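PDB 4X7R: TarM from Staphylococcus aureus subsp. aureus 21178, which belongs to the GT-B clan of glycosyl transferases, with two parallel-sheet domains facing a cleft and a large antiparallel sheet extending from the first. Local coordinates for residues Ile280-Ala285 and Ile302-Lys307. The protein carries 1 engineered substitution. Residues are numbered along the deposited sequence; the frame is centred on the assembly and turned at random.
With 3YW ((2S)-2,3-dihydroxypropyl 2-acetamido-2-deoxy-alpha-D-glucopyranoside), chain F.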
loop_
_atom_site.group_PDB
_atom_site.type_symbol
_atom_site.label_atom_id
_atom_site.label_comp_id
_atom_site.label_asym_id
_atom_site.label_seq_id
_atom_site.Cartn_x
_atom_site.Cartn_y
_atom_site.Cartn_z
ATOM N N ILE A 280 4.260 -16.317 8.071
ATOM C CA ILE A 280 3.137 -16.769 7.255
ATOM C C ILE A 280 3.371 -16.478 5.789
ATOM O O ILE A 280 3.785 -15.378 5.431
ATOM C CB ILE A 280 1.766 -16.196 7.772
ATOM C CG1 ILE A 280 1.276 -16.915 9.056
ATOM C CG2 ILE A 280 0.648 -16.291 6.690
ATOM C CD1 ILE A 280 1.967 -16.621 10.334
ATOM N N VAL A 281 3.106 -17.486 4.938
ATOM C CA VAL A 281 3.140 -17.359 3.489
ATOM C C VAL A 281 1.746 -17.702 3.009
ATOM O O VAL A 281 1.010 -18.370 3.723
ATOM C CB VAL A 281 4.276 -18.105 2.761
ATOM C CG1 VAL A 281 5.632 -17.530 3.160
ATOM C CG2 VAL A 281 4.211 -19.618 2.991
ATOM N N LEU A 282 1.382 -17.260 1.808
ATOM C CA LEU A 282 0.020 -17.419 1.343
ATOM C C LEU A 282 -0.309 -18.733 0.664
ATOM O O LEU A 282 -1.495 -19.065 0.565
ATOM C CB LEU A 282 -0.393 -16.224 0.473
ATOM C CG LEU A 282 -0.241 -14.819 1.126
ATOM C CD1 LEU A 282 -0.232 -13.737 0.048
ATOM C CD2 LEU A 282 -1.340 -14.572 2.161
ATOM N N THR A 283 0.709 -19.450 0.142
ATOM C CA THR A 283 0.454 -20.722 -0.561
ATOM C C THR A 283 1.336 -21.817 0.000
ATOM O O THR A 283 2.352 -21.518 0.633
ATOM C CB THR A 283 0.650 -20.574 -2.109
ATOM O OG1 THR A 283 2.013 -20.377 -2.374
ATOM C CG2 THR A 283 -0.157 -19.414 -2.727
ATOM N N GLU A 284 0.926 -23.090 -0.193
ATOM C CA GLU A 284 1.709 -24.253 0.259
ATOM C C GLU A 284 3.029 -24.341 -0.500
ATOM O O GLU A 284 4.052 -24.698 0.092
ATOM C CB GLU A 284 0.923 -25.587 0.096
ATOM C CG GLU A 284 -0.379 -25.654 0.909
ATOM C CD GLU A 284 -0.276 -25.668 2.429
ATOM O OE1 GLU A 284 0.846 -25.863 2.956
ATOM O OE2 GLU A 284 -1.319 -25.457 3.094
ATOM N N ALA A 285 3.013 -24.032 -1.803
ATOM C CA ALA A 285 4.228 -24.119 -2.641
ATOM C C ALA A 285 5.332 -23.193 -2.165
ATOM O O ALA A 285 6.474 -23.626 -2.075
ATOM C CB ALA A 285 3.891 -23.878 -4.116
ATOM N N ILE A 302 -1.016 -19.751 5.296
ATOM C CA ILE A 302 -2.364 -19.277 5.610
ATOM C C ILE A 302 -2.755 -18.380 4.442
ATOM O O ILE A 302 -2.145 -17.345 4.260
ATOM C CB ILE A 302 -2.544 -18.556 7.001
ATOM C CG1 ILE A 302 -1.976 -19.353 8.177
ATOM C CG2 ILE A 302 -4.031 -18.207 7.246
ATOM C CD1 ILE A 302 -2.115 -18.654 9.551
ATOM N N SER A 303 -3.755 -18.761 3.671
ATOM C CA SER A 303 -4.287 -17.965 2.555
ATOM C C SER A 303 -4.813 -16.624 3.068
ATOM O O SER A 303 -5.245 -16.532 4.220
ATOM C CB SER A 303 -5.488 -18.685 1.935
ATOM O OG SER A 303 -6.186 -17.871 1.000
ATOM N N ASN A 304 -4.878 -15.620 2.177
ATOM C CA ASN A 304 -5.565 -14.373 2.507
ATOM C C ASN A 304 -7.027 -14.755 2.689
ATOM O O ASN A 304 -7.513 -15.685 2.011
ATOM C CB ASN A 304 -5.549 -13.407 1.320
ATOM C CG ASN A 304 -4.285 -12.630 1.174
ATOM O OD1 ASN A 304 -3.802 -12.039 2.135
ATOM N ND2 ASN A 304 -3.709 -12.657 -0.027
ATOM N N PHE A 305 -7.749 -14.011 3.557
ATOM C CA PHE A 305 -9.180 -14.212 3.698
ATOM C C PHE A 305 -9.808 -13.762 2.380
ATOM O O PHE A 305 -9.284 -12.858 1.721
ATOM C CB PHE A 305 -9.741 -13.358 4.834
ATOM C CG PHE A 305 -9.611 -13.933 6.226
ATOM C CD1 PHE A 305 -10.447 -14.967 6.654
ATOM C CD2 PHE A 305 -8.671 -13.422 7.120
ATOM C CE1 PHE A 305 -10.370 -15.454 7.969
ATOM C CE2 PHE A 305 -8.589 -13.914 8.429
ATOM C CZ PHE A 305 -9.454 -14.916 8.849
ATOM N N VAL A 306 -10.917 -14.376 2.003
ATOM C CA VAL A 306 -11.614 -14.051 0.767
ATOM C C VAL A 306 -13.031 -13.543 1.064
ATOM O O VAL A 306 -13.733 -14.099 1.918
ATOM C CB VAL A 306 -11.550 -15.226 -0.269
ATOM C CG1 VAL A 306 -12.489 -16.366 0.087
ATOM C CG2 VAL A 306 -11.865 -14.739 -1.649
ATOM N N LYS A 307 -13.416 -12.446 0.409
ATOM C CA LYS A 307 -14.736 -11.855 0.602
ATOM C C LYS A 307 -15.641 -12.339 -0.504
ATOM O O LYS A 307 -15.495 -11.918 -1.650
ATOM C CB LYS A 307 -14.659 -10.318 0.644
ATOM C CG LYS A 307 -15.962 -9.648 1.093
ATOM C CD LYS A 307 -15.941 -8.125 0.869
ATOM C CE LYS A 307 -15.351 -7.265 1.978
ATOM N NZ LYS A 307 -16.173 -7.306 3.221
HETATM O O3A 3YW F . 5.182 -5.339 -1.641
HETATM C C4A 3YW F . 1.608 -6.466 -1.629
HETATM C C5A 3YW F . 2.942 -6.021 -2.177
HETATM O O5 3YW F . -0.055 -9.026 -1.255
HETATM C C6A 3YW F . 3.973 -5.839 -1.090
HETATM C C5 3YW F . -1.315 -9.506 -1.744
HETATM C C6 3YW F . -2.186 -9.735 -0.532
HETATM C C4 3YW F . -1.064 -10.750 -2.594
HETATM O O6 3YW F . -1.611 -10.671 0.368
HETATM C C3 3YW F . -0.282 -10.331 -3.834
HETATM O O4 3YW F . -2.302 -11.324 -3.001
HETATM O O3 3YW F . 0.016 -11.448 -4.671
HETATM O O7 3YW F . 3.322 -10.148 -4.883
HETATM C C7 3YW F . 2.603 -9.239 -5.285
HETATM C C8 3YW F . 2.900 -8.492 -6.550
HETATM N N2 3YW F . 1.505 -8.862 -4.629
HETATM C C2 3YW F . 0.990 -9.568 -3.466
HETATM C C1 3YW F . 0.873 -8.622 -2.256
HETATM O O1 3YW F . 0.843 -7.253 -2.545
HETATM O O2 3YW F . 2.764 -4.794 -2.884
#
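Ile302 meets Ile280 side chain against side chain where two neighbouring strands run out. CD1 of Ile302 lies 3.8 Å from CG1 of Ile280, and in Ile280 this branch sits beside the backbone N (chi1 -75°); the other branch, CG2, is anti to that N and comes to 3.9 Å from Ile302 CB. This is the tightly packed part: Leu490 touches Ile280, and Ile483 and Trp487 touch Ile302, all from helix 480-492. Beside it, Ile302 N donates to Val281 O at 2.9 Å with an N-H...O angle of 162°, carrying the pairing of parallel strands 278-281 and 299-301 one step beyond the second strand. The case illustrates a principle of Rossmann-like domains such as those of GT-B glycosyl transferases, in which loops leaving the C-terminal ends of parallel strands line the cleft. Here Leu282 and Asn304 follow the strand ends and face the bound 3YW. The methyl CD2 of Leu282 lies 3.5 Å from Asn304 OD1, while CD1 reaches 3YW O6 at 3.4 Å. Both amide atoms of Asn304 turn to that same O6, ND2 giving a weak bond of 2.9 Å and OD1 receiving another weak one. On the looser side, Ser303 is partly exposed and directs its CB away from 280-285, its OG donating to Asn304 O at 2.7 Å; Gln405 bonds both Ser303 OG and Asn304 N.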